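Local coordinates for protein putative acetyltransferase Sthe_0691 (Sphaerobacter thermophilus, PDB 3SHP) that is a putative acetyltransferase that probably transfers an acetyl group from acetyl-coenzyme A to an acceptor, at residues Glu48-Asp53 and Leu119-Val124; Ile64-Asp69 and Pro93-Ala98; Cys76-Gly81 and Val110-Asp115; Glu104-Val109 and Gln131-Ala136. All blocks are in the same frame, centred on the assembly; numbering follows the deposited sequence.

Interaction 1. Residues Glu48-Asp53 and Leu119-Val124; sequences EKLQGD and LLVITV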
loop_
_atom_site.group_PDB
_atom_site.type_symbol
_atom_site.label_atom_id
_atom_site.label_comp_id
_atom_site.label_asym_id
_atom_site.label_seq_id
_atom_site.Cartn_x
_atom_site.Cartn_y
_atom_site.Cartn_z
ATOM N N GLU A 48 24.747 27.616 6.034
ATOM C CA GLU A 48 23.773 26.934 6.899
ATOM C C GLU A 48 23.175 27.827 7.974
ATOM O O GLU A 48 21.979 27.744 8.263
ATOM C CB GLU A 48 24.413 25.726 7.576
ATOM C CG GLU A 48 23.746 24.418 7.223
ATOM C CD GLU A 48 24.556 23.224 7.677
ATOM O OE1 GLU A 48 23.958 22.279 8.246
ATOM O OE2 GLU A 48 25.791 23.226 7.466
ATOM N N LYS A 49 24.017 28.683 8.553
ATOM C CA LYS A 49 23.625 29.544 9.675
ATOM C C LYS A 49 22.351 30.364 9.385
ATOM O O LYS A 49 21.566 30.638 10.298
ATOM C CB LYS A 49 24.799 30.430 10.133
ATOM C CG LYS A 49 25.122 31.631 9.214
ATOM C CD LYS A 49 26.402 32.380 9.671
ATOM C CE LYS A 49 26.697 33.601 8.779
ATOM N NZ LYS A 49 27.965 34.323 9.128
ATOM N N LEU A 50 22.135 30.720 8.116
ATOM C CA LEU A 50 20.942 31.467 7.723
ATOM C C LEU A 50 19.632 30.794 8.139
ATOM O O LEU A 50 18.650 31.476 8.401
ATOM C CB LEU A 50 20.933 31.725 6.220
ATOM C CG LEU A 50 22.064 32.574 5.643
ATOM C CD1 LEU A 50 21.940 32.579 4.129
ATOM C CD2 LEU A 50 22.051 34.009 6.205
ATOM N N GLN A 51 19.634 29.463 8.209
ATOM C CA GLN A 51 18.445 28.707 8.587
ATOM C C GLN A 51 18.255 28.665 10.112
ATOM O O GLN A 51 17.126 28.552 10.599
ATOM C CB GLN A 51 18.517 27.282 8.032
ATOM C CG GLN A 51 17.165 26.548 7.967
ATOM C CD GLN A 51 16.226 27.157 6.940
ATOM O OE1 GLN A 51 16.656 27.612 5.878
ATOM N NE2 GLN A 51 14.942 27.185 7.260
ATOM N N GLY A 52 19.359 28.756 10.855
ATOM C CA GLY A 52 19.328 28.641 12.307
ATOM C C GLY A 52 19.016 27.237 12.808
ATOM O O GLY A 52 19.010 26.277 12.034
ATOM N N ASP A 53 18.731 27.130 14.105
ATOM C CA ASP A 53 18.413 25.851 14.763
ATOM C C ASP A 53 16.961 25.374 14.523
ATOM O O ASP A 53 16.034 26.193 14.448
ATOM C CB ASP A 53 18.713 25.960 16.264
ATOM C CG ASP A 53 20.203 26.195 16.545
ATOM O OD1 ASP A 53 21.050 25.821 15.685
ATOM O OD2 ASP A 53 20.534 26.753 17.616
ATOM N N LEU A 119 14.413 39.324 6.812
ATOM C CA LEU A 119 14.826 38.193 6.004
ATOM C C LEU A 119 15.949 38.568 5.072
ATOM O O LEU A 119 15.958 39.662 4.507
ATOM C CB LEU A 119 13.651 37.688 5.182
ATOM C CG LEU A 119 12.414 37.314 5.970
ATOM C CD1 LEU A 119 11.315 37.002 4.966
ATOM C CD2 LEU A 119 12.678 36.123 6.896
ATOM N N LEU A 120 16.897 37.656 4.925
ATOM C CA LEU A 120 17.935 37.797 3.917
ATOM C C LEU A 120 17.584 36.915 2.703
ATOM O O LEU A 120 18.126 37.138 1.617
ATOM C CB LEU A 120 19.319 37.460 4.511
ATOM C CG LEU A 120 19.708 38.351 5.713
ATOM C CD1 LEU A 120 21.086 38.018 6.321
ATOM C CD2 LEU A 120 19.637 39.851 5.360
ATOM N N VAL A 121 16.668 35.949 2.887
ATOM C CA VAL A 121 16.296 34.983 1.827
ATOM C C VAL A 121 14.810 34.636 1.846
ATOM O O VAL A 121 14.239 34.327 2.907
ATOM C CB VAL A 121 17.092 33.661 1.934
ATOM C CG1 VAL A 121 16.952 32.839 0.668
ATOM C CG2 VAL A 121 18.557 33.927 2.202
ATOM N N ILE A 122 14.188 34.718 0.672
ATOM C CA ILE A 122 12.811 34.277 0.441
ATOM C C ILE A 122 12.867 33.247 -0.677
ATOM O O ILE A 122 13.506 33.489 -1.711
ATOM C CB ILE A 122 11.895 35.454 0.000
ATOM C CG1 ILE A 122 11.893 36.565 1.057
ATOM C CG2 ILE A 122 10.462 34.979 -0.251
ATOM C CD1 ILE A 122 11.043 37.831 0.681
ATOM N N THR A 123 12.194 32.114 -0.467
ATOM C CA THR A 123 12.338 30.945 -1.316
ATOM C C THR A 123 10.923 30.405 -1.575
ATOM O O THR A 123 10.177 30.098 -0.624
ATOM C CB THR A 123 13.256 29.877 -0.633
ATOM O OG1 THR A 123 14.548 30.440 -0.369
ATOM C CG2 THR A 123 13.454 28.642 -1.504
ATOM N N VAL A 124 10.558 30.321 -2.853
ATOM C CA VAL A 124 9.206 29.939 -3.274
ATOM C C VAL A 124 9.237 28.822 -4.330
ATOM O O VAL A 124 9.954 28.918 -5.337
ATOM C CB VAL A 124 8.438 31.148 -3.873
ATOM C CG1 VAL A 124 6.960 30.817 -4.068
ATOM C CG2 VAL A 124 8.588 32.400 -2.969
#
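Leu-50 reaches the start of strand 121-127 and the residue before it with both of its methyl branches, one for each of two consecutive residues. CD2 meets CD1 of Leu-120 at 4.1 Å, and CD1 meets CG2 of Val-121 at the same 4.1 Å, so the isobutyl fork lies across the start of the strand. Against each partner the Leu-50 side chain is turned by about a right angle: branch ends touch, and no side chain runs along another. The fork is directed there because CG of Leu-50 stands beside the backbone N and opposite the carbonyl carbon (chi1 -62°), on a CB that already points at the strand. Val-121 answers with the methyl that flanks its own backbone N, while CG1 lies anti to that nitrogen (chi1 -166°).

Leu-50 belongs to a short 3-10 turn, 48-50, in the loop between strands 43-44 and 58-66. The contact is apolar packing of this turn on the central mixed sheet, where strand 121-127 begins between strands 84-91 and 157-167. Leu-50, Leu-120 and Val-121 each share a backbone hydrogen bond with Gln-83, just ahead of strand 84-91, so one residue links both sides. Val-121 also packs on Gln-165 and Val-167 of strand 157-167.

No hydrogen bond or charge pair joins the two segments; the interface buries 98 Å² in all. Contact at van der Waals distance between branched aliphatic groups implies cohesion by dispersion and exclusion of water, while directional bonds near it come from the backbone, among them those with Gln-83, Ala-85 and Asp-168.

Interaction 2. Residues Ile64-Asp69 and Pro93-Ala98; sequences IVRRSD and PWLDDA
A guanidinium meeting an indole edge and a leucine methyl joins the end of strand 58-66 to the loop that leads from strand 84-91 into helix 98-116. Arg-66 supplies the whole of one side of this small, 83 Å² contact. Its NH1 lies 4.0 Å from CZ3 of Trp-94, at the edge of the ring and near the ring plane, with the guanidinium turned 58° from the indole; this is an edge approach and not a cation-pi stack. NH2 comes 3.9 Å from CD2 of Leu-95, whose side chain runs past the arginine in the opposite direction.

The guanidinium is held in position by Asp-69, three residues on. The chain of Arg-66 bends at chi3 (49°), which presents NE and NH1 together to the carboxylate in a side-on salt bridge. NE gives OD1 a nearly straight bond of 3.0 Å lying in the guanidinium plane, though it reaches OD1 from above the carboxylate plane, and NH1 reaches the syn side of OD2 at 2.8 Å. A second acid, Glu-21 of a neighbouring subunit, forms a salt bridge with NH2, so two carboxylates probably balance its charge.

That same subunit stacks His-25 on Trp-94, placing the contact at a subunit interface. Within the chain, Val-73 of the adjacent strand 72-80 touches Arg-66, Trp-94 and Leu-95 alike, and Ala-98, leading into the helix, packs on Met-91 of strand 84-91.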
loop_
_atom_site.group_PDB
_atom_site.type_symbol
_atom_site.label_atom_id
_atom_site.label_comp_id
_atom_site.label_asym_id
_atom_site.label_seq_id
_atom_site.Cartn_x
_atom_site.Cartn_y
_atom_site.Cartn_z
ATOM N N ILE A 64 -5.997 30.967 1.813
ATOM C CA ILE A 64 -6.284 31.888 0.719
ATOM C C ILE A 64 -7.803 31.852 0.547
ATOM O O ILE A 64 -8.385 30.779 0.324
ATOM C CB ILE A 64 -5.576 31.469 -0.560
ATOM C CG1 ILE A 64 -4.052 31.378 -0.328
ATOM C CG2 ILE A 64 -5.956 32.408 -1.738
ATOM C CD1 ILE A 64 -3.296 30.669 -1.488
ATOM N N VAL A 65 -8.448 33.006 0.686
ATOM C CA VAL A 65 -9.904 33.043 0.788
ATOM C C VAL A 65 -10.467 33.862 -0.356
ATOM O O VAL A 65 -10.075 35.006 -0.557
ATOM C CB VAL A 65 -10.377 33.639 2.160
ATOM C CG1 VAL A 65 -11.896 33.645 2.274
ATOM C CG2 VAL A 65 -9.744 32.906 3.363
ATOM N N ARG A 66 -11.384 33.268 -1.121
ATOM C CA ARG A 66 -12.022 34.002 -2.199
ATOM C C ARG A 66 -13.036 34.955 -1.621
ATOM O O ARG A 66 -13.954 34.544 -0.919
ATOM C CB ARG A 66 -12.680 33.068 -3.218
ATOM C CG ARG A 66 -13.142 33.779 -4.476
ATOM C CD ARG A 66 -13.494 32.812 -5.580
ATOM N NE ARG A 66 -14.380 31.725 -5.138
ATOM C CZ ARG A 66 -14.530 30.573 -5.784
ATOM N NH1 ARG A 66 -15.356 29.655 -5.304
ATOM N NH2 ARG A 66 -13.873 30.349 -6.914
ATOM N N ARG A 67 -12.846 36.237 -1.927
ATOM C CA ARG A 67 -13.697 37.315 -1.454
ATOM C C ARG A 67 -15.188 37.168 -1.842
ATOM O O ARG A 67 -16.059 37.302 -0.981
ATOM C CB ARG A 67 -13.136 38.677 -1.930
ATOM C CG ARG A 67 -11.675 38.982 -1.392
ATOM C CD ARG A 67 -11.131 40.324 -1.847
ATOM N NE ARG A 67 -12.131 41.375 -1.677
ATOM C CZ ARG A 67 -12.132 42.546 -2.316
ATOM N NH1 ARG A 67 -11.163 42.857 -3.175
ATOM N NH2 ARG A 67 -13.113 43.422 -2.088
ATOM N N SER A 68 -15.482 36.877 -3.110
ATOM C CA SER A 68 -16.901 36.815 -3.555
ATOM C C SER A 68 -17.754 35.870 -2.708
ATOM O O SER A 68 -18.875 36.211 -2.360
ATOM C CB SER A 68 -17.029 36.474 -5.039
ATOM O OG SER A 68 -16.371 35.242 -5.330
ATOM N N ASP A 69 -17.222 34.713 -2.322
ATOM C CA ASP A 69 -18.040 33.735 -1.568
ATOM C C ASP A 69 -17.449 33.257 -0.245
ATOM O O ASP A 69 -18.042 32.402 0.416
ATOM C CB ASP A 69 -18.406 32.511 -2.453
ATOM C CG ASP A 69 -17.178 31.739 -2.941
ATOM O OD1 ASP A 69 -16.042 32.188 -2.687
ATOM O OD2 ASP A 69 -17.337 30.672 -3.586
ATOM N N PRO A 93 -8.237 21.492 -5.608
ATOM C CA PRO A 93 -8.293 20.815 -6.903
ATOM C C PRO A 93 -9.574 21.102 -7.696
ATOM O O PRO A 93 -9.559 20.975 -8.928
ATOM C CB PRO A 93 -8.231 19.313 -6.529
ATOM C CG PRO A 93 -8.815 19.267 -5.133
ATOM C CD PRO A 93 -8.272 20.540 -4.487
ATOM N N TRP A 94 -10.653 21.475 -7.009
ATOM C CA TRP A 94 -11.913 21.814 -7.676
ATOM C C TRP A 94 -11.912 23.216 -8.297
ATOM O O TRP A 94 -12.881 23.597 -8.949
ATOM C CB TRP A 94 -13.101 21.680 -6.724
ATOM C CG TRP A 94 -12.924 22.333 -5.359
ATOM C CD1 TRP A 94 -12.551 21.713 -4.195
ATOM C CD2 TRP A 94 -13.138 23.717 -5.021
ATOM N NE1 TRP A 94 -12.535 22.620 -3.158
ATOM C CE2 TRP A 94 -12.886 23.854 -3.631
ATOM C CE3 TRP A 94 -13.542 24.846 -5.751
ATOM C CZ2 TRP A 94 -12.986 25.071 -2.961
ATOM C CZ3 TRP A 94 -13.661 26.068 -5.086
ATOM C CH2 TRP A 94 -13.368 26.171 -3.692
ATOM N N LEU A 95 -10.843 23.983 -8.101
ATOM C CA LEU A 95 -10.823 25.335 -8.647
ATOM C C LEU A 95 -10.821 25.326 -10.172
ATOM O O LEU A 95 -10.207 24.460 -10.795
ATOM C CB LEU A 95 -9.626 26.118 -8.129
ATOM C CG LEU A 95 -9.779 26.825 -6.793
ATOM C CD1 LEU A 95 -8.417 27.406 -6.415
ATOM C CD2 LEU A 95 -10.821 27.953 -6.857
ATOM N N ASP A 96 -11.533 26.274 -10.767
ATOM C CA ASP A 96 -11.588 26.380 -12.219
ATOM C C ASP A 96 -10.248 26.828 -12.814
ATOM O O ASP A 96 -9.790 26.253 -13.819
ATOM C CB ASP A 96 -12.707 27.342 -12.643
ATOM C CG ASP A 96 -13.997 26.619 -12.975
ATOM O OD1 ASP A 96 -13.903 25.467 -13.453
ATOM O OD2 ASP A 96 -15.095 27.207 -12.774
ATOM N N ASP A 97 -9.638 27.836 -12.190
ATOM C CA ASP A 97 -8.367 28.396 -12.645
ATOM C C ASP A 97 -7.506 28.741 -11.417
ATOM O O ASP A 97 -7.457 29.870 -10.947
ATOM C CB ASP A 97 -8.612 29.640 -13.516
ATOM C CG ASP A 97 -7.325 30.181 -14.194
ATOM O OD1 ASP A 97 -6.179 29.764 -13.838
ATOM O OD2 ASP A 97 -7.485 31.051 -15.100
ATOM N N ALA A 98 -6.846 27.728 -10.901
ATOM C CA ALA A 98 -6.108 27.862 -9.697
ATOM C C ALA A 98 -4.961 28.882 -9.853
ATOM O O ALA A 98 -4.646 29.609 -8.910
ATOM C CB ALA A 98 -5.607 26.518 -9.287
#

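Interaction 3. Residues Cys76-Gly81 and Val110-Asp115; sequences CRIEFG and VPWLRD
A first torsion of 168° swings the indole of Trp-112 away from its backbone N, and the six-membered ring reaches from helix 98-116 to Ile-78 on strand 72-80. Ile-78 meets it with the CG1 branch, set beside the backbone N at chi1 -55°, which carries CD1 to 3.8 Å from CZ3 of Trp-112. The methyl lies in the ring plane at the indole edge, so neither indole face is used in this pair. One residue along the helix, CD2 of Leu-113 fits the edge of the Phe-80 ring, 3.7 Å from CZ and 3.8 Å from CE2, the two side chains meeting at a slant. CG2 of Ile-78 lies over one face of that phenyl, 4.0 Å from its plane and nearer its border than its centre.

This is helix-on-sheet packing, consistent with the mixed alpha/beta GNAT fold of many acetyltransferases: Ile-78 and Phe-80, two residues apart on the strand, both bring their side-chain ends to the helix. His-117, just past the helix, stacks on Phe-80 and meets Trp-112 edge-to-face. Leu-113 also rests on Leu-87 of the neighbouring strand 84-91, and Phe-80 on Ala-85. The side chain of Phe-80 lies about 8 Å from a bound meso-tartaric acid.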
loop_
_atom_site.group_PDB
_atom_site.type_symbol
_atom_site.label_atom_id
_atom_site.label_comp_id
_atom_site.label_asym_id
_atom_site.label_seq_id
_atom_site.Cartn_x
_atom_site.Cartn_y
_atom_site.Cartn_z
ATOM N N CYS A 76 -1.216 28.781 1.928
ATOM C CA CYS A 76 0.167 29.099 1.683
ATOM C C CYS A 76 0.923 28.604 2.899
ATOM O O CYS A 76 0.709 29.103 4.022
ATOM C CB CYS A 76 0.342 30.605 1.486
ATOM S SG CYS A 76 2.086 31.048 1.311
ATOM N N ARG A 77 1.798 27.627 2.695
ATOM C CA ARG A 77 2.592 27.126 3.810
ATOM C C ARG A 77 3.939 27.831 3.901
ATOM O O ARG A 77 4.703 27.863 2.944
ATOM C CB ARG A 77 2.789 25.618 3.732
ATOM C CG ARG A 77 3.340 25.097 5.045
ATOM C CD ARG A 77 3.610 23.598 5.037
ATOM N NE ARG A 77 2.410 22.776 4.947
ATOM C CZ ARG A 77 1.673 22.389 5.992
ATOM N NH1 ARG A 77 1.987 22.775 7.240
ATOM N NH2 ARG A 77 0.613 21.601 5.786
ATOM N N ILE A 78 4.220 28.414 5.056
ATOM C CA ILE A 78 5.436 29.157 5.213
ATOM C C ILE A 78 6.299 28.551 6.320
ATOM O O ILE A 78 5.787 28.205 7.394
ATOM C CB ILE A 78 5.143 30.636 5.578
ATOM C CG1 ILE A 78 4.200 31.286 4.546
ATOM C CG2 ILE A 78 6.453 31.413 5.691
ATOM C CD1 ILE A 78 3.583 32.608 5.040
ATOM N N GLU A 79 7.609 28.464 6.070
ATOM C CA GLU A 79 8.554 27.992 7.088
ATOM C C GLU A 79 9.650 29.043 7.295
ATOM O O GLU A 79 10.387 29.367 6.361
ATOM C CB GLU A 79 9.129 26.615 6.679
ATOM C CG GLU A 79 10.304 26.140 7.517
ATOM C CD GLU A 79 11.273 25.211 6.772
ATOM O OE1 GLU A 79 11.220 25.103 5.515
ATOM O OE2 GLU A 79 12.110 24.594 7.469
ATOM N N PHE A 80 9.726 29.610 8.492
ATOM C CA PHE A 80 10.793 30.560 8.796
ATOM C C PHE A 80 11.971 29.835 9.409
ATOM O O PHE A 80 11.796 28.919 10.230
ATOM C CB PHE A 80 10.356 31.674 9.769
ATOM C CG PHE A 80 9.357 32.636 9.193
ATOM C CD1 PHE A 80 8.044 32.647 9.655
ATOM C CD2 PHE A 80 9.720 33.526 8.187
ATOM C CE1 PHE A 80 7.105 33.517 9.126
ATOM C CE2 PHE A 80 8.773 34.415 7.640
ATOM C CZ PHE A 80 7.465 34.405 8.112
ATOM N N GLY A 81 13.166 30.237 9.003
ATOM C CA GLY A 81 14.363 29.931 9.766
ATOM C C GLY A 81 14.811 31.217 10.460
ATOM O O GLY A 81 14.014 32.124 10.687
ATOM N N VAL A 110 4.301 38.241 -0.637
ATOM C CA VAL A 110 5.715 38.661 -0.747
ATOM C C VAL A 110 6.026 40.028 -0.112
ATOM O O VAL A 110 6.943 40.137 0.720
ATOM C CB VAL A 110 6.269 38.543 -2.206
ATOM C CG1 VAL A 110 7.703 39.158 -2.317
ATOM C CG2 VAL A 110 6.314 37.096 -2.625
ATOM N N PRO A 111 5.251 41.075 -0.453
ATOM C CA PRO A 111 5.604 42.355 0.168
ATOM C C PRO A 111 5.479 42.307 1.696
ATOM O O PRO A 111 6.281 42.962 2.396
ATOM C CB PRO A 111 4.574 43.340 -0.409
ATOM C CG PRO A 111 4.005 42.658 -1.620
ATOM C CD PRO A 111 4.050 41.186 -1.300
ATOM N N TRP A 112 4.488 41.563 2.200
ATOM C CA TRP A 112 4.331 41.338 3.640
ATOM C C TRP A 112 5.587 40.658 4.226
ATOM O O TRP A 112 6.079 41.056 5.291
ATOM C CB TRP A 112 3.060 40.530 3.955
ATOM C CG TRP A 112 3.006 40.035 5.370
ATOM C CD1 TRP A 112 2.844 40.792 6.497
ATOM C CD2 TRP A 112 3.128 38.674 5.822
ATOM N NE1 TRP A 112 2.865 39.994 7.615
ATOM C CE2 TRP A 112 3.036 38.691 7.234
ATOM C CE3 TRP A 112 3.304 37.443 5.174
ATOM C CZ2 TRP A 112 3.113 37.520 8.013
ATOM C CZ3 TRP A 112 3.389 36.279 5.953
ATOM C CH2 TRP A 112 3.311 36.337 7.360
ATOM N N LEU A 113 6.099 39.653 3.521
ATOM C CA LEU A 113 7.292 38.927 3.951
ATOM C C LEU A 113 8.538 39.825 4.006
ATOM O O LEU A 113 9.312 39.755 4.968
ATOM C CB LEU A 113 7.545 37.687 3.064
ATOM C CG LEU A 113 6.738 36.407 3.350
ATOM C CD1 LEU A 113 7.163 35.260 2.421
ATOM C CD2 LEU A 113 6.832 35.936 4.803
ATOM N N ARG A 114 8.723 40.668 2.988
ATOM C CA ARG A 114 9.858 41.598 2.957
ATOM C C ARG A 114 9.783 42.653 4.055
ATOM O O ARG A 114 10.794 42.946 4.688
ATOM C CB ARG A 114 9.997 42.296 1.602
ATOM C CG ARG A 114 10.314 41.386 0.385
ATOM C CD ARG A 114 10.627 42.297 -0.828
ATOM N NE ARG A 114 10.806 41.641 -2.132
ATOM C CZ ARG A 114 11.967 41.188 -2.613
ATOM N NH1 ARG A 114 12.000 40.673 -3.826
ATOM N NH2 ARG A 114 13.090 41.236 -1.897
ATOM N N ASP A 115 8.597 43.214 4.286
ATOM C CA ASP A 115 8.445 44.322 5.239
ATOM C C ASP A 115 8.368 43.905 6.710
ATOM O O ASP A 115 9.014 44.510 7.569
ATOM C CB ASP A 115 7.205 45.174 4.935
ATOM C CG ASP A 115 7.241 45.824 3.560
ATOM O OD1 ASP A 115 8.330 45.946 2.974
ATOM O OD2 ASP A 115 6.158 46.218 3.070
#

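Interaction 4. Residues Glu104-Val109 and Gln131-Ala136; sequences EALELV and QRTLAA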
loop_
_atom_site.group_PDB
_atom_site.type_symbol
_atom_site.label_atom_id
_atom_site.label_comp_id
_atom_site.label_asym_id
_atom_site.label_seq_id
_atom_site.Cartn_x
_atom_site.Cartn_y
_atom_site.Cartn_z
ATOM N N GLU A 104 -2.191 35.805 -7.488
ATOM C CA GLU A 104 -2.623 36.934 -6.664
ATOM C C GLU A 104 -2.141 36.733 -5.227
ATOM O O GLU A 104 -1.638 37.655 -4.615
ATOM C CB GLU A 104 -4.143 37.140 -6.719
ATOM C CG GLU A 104 -4.584 38.353 -5.905
ATOM C CD GLU A 104 -6.029 38.767 -6.157
ATOM O OE1 GLU A 104 -6.442 38.848 -7.336
ATOM O OE2 GLU A 104 -6.757 39.022 -5.176
ATOM N N ALA A 105 -2.277 35.514 -4.712
ATOM C CA ALA A 105 -1.840 35.201 -3.357
ATOM C C ALA A 105 -0.336 35.468 -3.196
ATOM O O ALA A 105 0.104 35.958 -2.159
ATOM C CB ALA A 105 -2.154 33.764 -3.017
ATOM N N LEU A 106 0.447 35.132 -4.214
ATOM C CA LEU A 106 1.887 35.374 -4.164
ATOM C C LEU A 106 2.175 36.880 -4.175
ATOM O O LEU A 106 3.059 37.351 -3.439
ATOM C CB LEU A 106 2.606 34.675 -5.316
ATOM C CG LEU A 106 4.145 34.829 -5.360
ATOM C CD1 LEU A 106 4.775 34.451 -4.022
ATOM C CD2 LEU A 106 4.722 33.929 -6.427
ATOM N N GLU A 107 1.433 37.630 -4.995
ATOM C CA GLU A 107 1.551 39.097 -5.004
ATOM C C GLU A 107 1.316 39.693 -3.627
ATOM O O GLU A 107 1.966 40.665 -3.255
ATOM C CB GLU A 107 0.558 39.738 -5.981
ATOM C CG GLU A 107 0.883 39.488 -7.436
ATOM C CD GLU A 107 -0.139 40.086 -8.403
ATOM O OE1 GLU A 107 -1.315 40.325 -8.021
ATOM O OE2 GLU A 107 0.247 40.304 -9.570
ATOM N N LEU A 108 0.367 39.124 -2.896
ATOM C CA LEU A 108 -0.009 39.620 -1.578
ATOM C C LEU A 108 1.005 39.273 -0.518
ATOM O O LEU A 108 1.348 40.125 0.287
ATOM C CB LEU A 108 -1.389 39.088 -1.153
ATOM C CG LEU A 108 -2.521 39.418 -2.149
ATOM C CD1 LEU A 108 -3.829 38.875 -1.646
ATOM C CD2 LEU A 108 -2.623 40.922 -2.428
ATOM N N VAL A 109 1.473 38.029 -0.510
ATOM C CA VAL A 109 2.283 37.532 0.601
ATOM C C VAL A 109 3.738 38.039 0.554
ATOM O O VAL A 109 4.328 38.271 1.597
ATOM C CB VAL A 109 2.222 35.970 0.719
ATOM C CG1 VAL A 109 3.100 35.309 -0.309
ATOM C CG2 VAL A 109 2.642 35.512 2.113
ATOM N N GLN A 131 2.163 29.742 -15.250
ATOM C CA GLN A 131 2.467 30.999 -15.966
ATOM C C GLN A 131 2.292 32.278 -15.165
ATOM O O GLN A 131 3.202 33.093 -15.043
ATOM C CB GLN A 131 1.591 31.115 -17.217
ATOM C CG GLN A 131 2.343 31.088 -18.505
ATOM C CD GLN A 131 1.537 31.708 -19.664
ATOM O OE1 GLN A 131 0.308 31.518 -19.775
ATOM N NE2 GLN A 131 2.235 32.456 -20.533
ATOM N N ARG A 132 1.083 32.455 -14.658
ATOM C CA ARG A 132 0.738 33.642 -13.916
ATOM C C ARG A 132 1.508 33.721 -12.609
ATOM O O ARG A 132 1.991 34.784 -12.242
ATOM C CB ARG A 132 -0.763 33.680 -13.689
ATOM C CG ARG A 132 -1.513 33.793 -15.000
ATOM C CD ARG A 132 -2.989 33.777 -14.783
ATOM N NE ARG A 132 -3.717 33.524 -16.026
ATOM C CZ ARG A 132 -4.072 34.466 -16.906
ATOM N NH1 ARG A 132 -3.752 35.745 -16.708
ATOM N NH2 ARG A 132 -4.747 34.124 -18.000
ATOM N N THR A 133 1.637 32.595 -11.916
ATOM C CA THR A 133 2.409 32.553 -10.677
ATOM C C THR A 133 3.896 32.872 -10.946
ATOM O O THR A 133 4.521 33.633 -10.212
ATOM C CB THR A 133 2.219 31.196 -9.953
ATOM O OG1 THR A 133 0.810 30.935 -9.814
ATOM C CG2 THR A 133 2.861 31.209 -8.570
ATOM N N LEU A 134 4.456 32.320 -12.017
ATOM C CA LEU A 134 5.827 32.689 -12.397
ATOM C C LEU A 134 5.930 34.204 -12.633
ATOM O O LEU A 134 6.886 34.854 -12.169
ATOM C CB LEU A 134 6.270 31.931 -13.645
ATOM C CG LEU A 134 6.425 30.421 -13.432
ATOM C CD1 LEU A 134 6.564 29.766 -14.788
ATOM C CD2 LEU A 134 7.638 30.100 -12.527
ATOM N N ALA A 135 4.941 34.761 -13.344
ATOM C CA ALA A 135 4.981 36.190 -13.654
ATOM C C ALA A 135 4.846 37.021 -12.382
ATOM O O ALA A 135 5.509 38.053 -12.246
ATOM C CB ALA A 135 3.920 36.559 -14.674
ATOM N N ALA A 136 4.012 36.565 -11.440
ATOM C CA ALA A 136 3.864 37.280 -10.164
ATOM C C ALA A 136 5.196 37.287 -9.433
ATOM O O ALA A 136 5.569 38.287 -8.856
ATOM C CB ALA A 136 2.764 36.658 -9.289
#
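CD2 of Leu-106 sits over the first turn of helix 131-139, 3.8 Å from the backbone O of Thr-133 and 3.9 Å from CG2 of the same threonine. The two side chains cross at about a right angle, and the same leucine methyl is 4.4 Å from CB of Ala-136. That alanine methyl, directed toward the other helix, has a closer neighbour in CG of Glu-107 at 3.9 Å. Only the aliphatic part of Glu-107 takes part here, at the exposed margin of the contact.

Helices 98-116 and 131-139 form a near-parallel pair joined through strand 121-127 and packed against the central sheet, consistent with the alpha/beta fold; their local axes come within 8.8 Å and cross at -18°. The small side chain of Ala-136 lets the backbones come close, with CA atoms of Glu-107 and Ala-136 5.9 Å apart.

Further out, Thr-133 turns CG2 toward Leu-106 while OG1, beside its backbone N (chi1 -52°), is hydrogen-bonded to Asp-99 and Arg-102 of helix 98-116. Asp-99 also accepts a hydrogen bond from the backbone N of Arg-132. Ile-126 of strand 121-127 touches both Leu-106 and Thr-133, and Leu-106 also packs on Phe-89 of strand 84-91.

From the N terminus, residues 48-53 open the longest loop, which closes only at 119-124 in interaction 1. Interactions 2 and 3 both lie within it: 64-69 closes on 93-98, while 76-81 starts inside that span and closes on 110-115, so these two cross. Interaction 4 opens at 104-109 and closes at 131-136, after interaction 2 is complete, crossing interactions 1 and 3. Helix 98-116 serves both 3 and 4, which touch through Ile-78 and Val-109; Ile-64 meets Ala-105 between 2 and 4. Interactions 1, 2 and 3 all reach the same sheet, 1 and 3 touching at Leu-119 and Leu-113, whereas interaction 4 joins two helices.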